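Local structure of trichothecene 15-O-acetyltransferase TRI3 (Fusarium sporotrichioides, 3FOT) at residues 35-40 with 354-359. The protein catalyses the acetylation of the C-15 oxygen of trichothecenes, a step in the biosynthesis of mycotoxins such as T-2 toxin in Fusarium. Residues are numbered along the deposited sequence; the frame is centred on the assembly and turned at random.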
loop_
_atom_site.group_PDB
_atom_site.type_symbol
_atom_site.label_atom_id
_atom_site.label_comp_id
_atom_site.label_asym_id
_atom_site.label_seq_id
_atom_site.Cartn_x
_atom_site.Cartn_y
_atom_site.Cartn_z
ATOM N N GLY A 35 16.078 -3.414 -0.391
ATOM C CA GLY A 35 15.070 -3.685 -1.400
ATOM C C GLY A 35 14.136 -2.509 -1.566
ATOM O O GLY A 35 14.579 -1.366 -1.670
ATOM N N ALA A 36 12.834 -2.798 -1.628
ATOM C CA ALA A 36 11.836 -1.742 -1.866
ATOM C C ALA A 36 11.885 -0.641 -0.808
ATOM O O ALA A 36 11.522 0.524 -1.089
ATOM C CB ALA A 36 10.445 -2.328 -1.964
ATOM N N GLU A 37 12.361 -0.970 0.388
ATOM C CA GLU A 37 12.574 0.085 1.412
ATOM C C GLU A 37 13.472 1.200 0.916
ATOM O O GLU A 37 13.209 2.359 1.175
ATOM C CB GLU A 37 13.162 -0.523 2.697
ATOM C CG GLU A 37 12.209 -1.445 3.443
ATOM C CD GLU A 37 12.878 -2.187 4.598
ATOM O OE1 GLU A 37 14.134 -2.241 4.623
ATOM O OE2 GLU A 37 12.149 -2.742 5.445
ATOM N N ALA A 38 14.538 0.839 0.205
ATOM C CA ALA A 38 15.529 1.800 -0.269
ATOM C C ALA A 38 14.923 2.758 -1.293
ATOM O O ALA A 38 15.342 3.911 -1.386
ATOM C CB ALA A 38 16.736 1.059 -0.839
ATOM N N ILE A 39 13.948 2.274 -2.068
ATOM C CA ILE A 39 13.247 3.129 -3.022
ATOM C C ILE A 39 12.444 4.199 -2.277
ATOM O O ILE A 39 12.650 5.407 -2.482
ATOM C CB ILE A 39 12.296 2.312 -3.970
ATOM C CG1 ILE A 39 13.094 1.341 -4.833
ATOM C CG2 ILE A 39 11.565 3.274 -4.909
ATOM C CD1 ILE A 39 12.228 0.317 -5.586
ATOM N N VAL A 40 11.545 3.763 -1.391
ATOM C CA VAL A 40 10.676 4.714 -0.695
ATOM C C VAL A 40 11.419 5.554 0.341
ATOM O O VAL A 40 10.950 6.640 0.710
ATOM C CB VAL A 40 9.413 4.030 -0.073
ATOM C CG1 VAL A 40 8.631 3.268 -1.185
ATOM C CG2 VAL A 40 9.802 3.044 1.033
ATOM N N TYR A 354 5.234 -7.387 9.220
ATOM C CA TYR A 354 4.664 -6.040 9.056
ATOM C C TYR A 354 5.545 -5.077 8.279
ATOM O O TYR A 354 5.046 -4.112 7.697
ATOM C CB TYR A 354 4.333 -5.437 10.440
ATOM C CG TYR A 354 3.081 -6.029 11.044
ATOM C CD1 TYR A 354 3.044 -7.369 11.445
ATOM C CD2 TYR A 354 1.927 -5.263 11.186
ATOM C CE1 TYR A 354 1.903 -7.926 11.968
ATOM C CE2 TYR A 354 0.764 -5.807 11.745
ATOM C CZ TYR A 354 0.761 -7.143 12.129
ATOM O OH TYR A 354 -0.369 -7.708 12.665
ATOM N N ALA A 355 6.856 -5.315 8.275
ATOM C CA ALA A 355 7.763 -4.482 7.469
ATOM C C ALA A 355 7.546 -4.786 5.974
ATOM O O ALA A 355 6.831 -5.738 5.633
ATOM C CB ALA A 355 9.232 -4.728 7.878
ATOM N N MET A 356 8.141 -3.972 5.102
ATOM C CA MET A 356 8.073 -4.181 3.654
ATOM C C MET A 356 8.487 -5.603 3.329
ATOM O O MET A 356 9.525 -6.060 3.788
ATOM C CB MET A 356 9.044 -3.232 2.952
ATOM C CG MET A 356 9.034 -3.305 1.466
ATOM S SD MET A 356 7.902 -2.104 0.748
ATOM C CE MET A 356 8.629 -0.547 1.267
ATOM N N CYS A 357 7.698 -6.280 2.505
ATOM C CA CYS A 357 8.092 -7.595 2.017
ATOM C C CYS A 357 7.561 -7.708 0.598
ATOM O O CYS A 357 6.487 -8.257 0.361
ATOM C CB CYS A 357 7.584 -8.731 2.915
ATOM S SG CYS A 357 8.264 -10.331 2.310
ATOM N N GLN A 358 8.312 -7.118 -0.325
ATOM C CA GLN A 358 7.884 -6.987 -1.714
ATOM C C GLN A 358 8.929 -7.531 -2.652
ATOM O O GLN A 358 10.124 -7.504 -2.357
ATOM C CB GLN A 358 7.634 -5.521 -2.075
ATOM C CG GLN A 358 6.487 -4.902 -1.249
ATOM C CD GLN A 358 5.140 -5.345 -1.766
ATOM O OE1 GLN A 358 4.847 -5.162 -2.956
ATOM N NE2 GLN A 358 4.305 -5.930 -0.887
ATOM N N THR A 359 8.458 -8.031 -3.785
ATOM C CA THR A 359 9.385 -8.386 -4.844
ATOM C C THR A 359 8.791 -7.960 -6.167
ATOM O O THR A 359 7.895 -7.100 -6.187
ATOM C CB THR A 359 9.849 -9.878 -4.765
ATOM O OG1 THR A 359 10.826 -10.119 -5.782
ATOM C CG2 THR A 359 8.718 -10.840 -4.901
HETATM O O HOH W 1 12.212 -5.530 -2.363
HETATM O O HOH W 2 9.855 -1.787 6.242
HETATM O O HOH W 3 11.991 -5.385 4.897
#
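Met356 lays its whole side chain across helix 36-41, and different atoms of it meet Glu37, Ala36 and Val40. Its CG stands anti to the backbone N (chi1 -178°), reaching over to the helix, and bends at chi2 and chi3 then turn the thioether. CB of Met356 lies 3.7 Å from CG of Glu37, the two side chains running past one another in opposite senses. Farther out, SD of Met356 sits 3.7 Å from CB of Ala36, and the methyl CE meets CG2 of Val40 tip to tip at 3.8 Å. The one side chain thus covers Ala36, Glu37 and Val40, while CB of Gln358 adds a looser touch on Ala36.

Polar groups join the two segments through water. The extended Glu37 chain carries OE2 alongside CB of Met356, close to CB of Ala355, where this oxygen accepts from two waters: one, at 2.6 Å from Glu37 OE2, accepts from Met356 N, and the other donates to Met356 O. A single carboxylate oxygen is thereby linked to both backbone polar atoms of one residue. The same OE2 forms a salt bridge with Arg31, which would be expected to stabilise its negative charge, while OE1 takes the backbone N-H of Val34. A third water accepts from Ala36 N at 2.9 Å and donates to Gln358 O.

Ala36 also touches His414, which binds 15-deacetylcalonectrin, consistent with a place in the wall of that site. Met356 touches His186, and Asp190 OD2 bonds to Cys357 N and Gln358 NE2. These two partners are the His and Asp of the HXXXD motif of BAHD acyltransferases, whose histidine is probably the general base here, as in relatives.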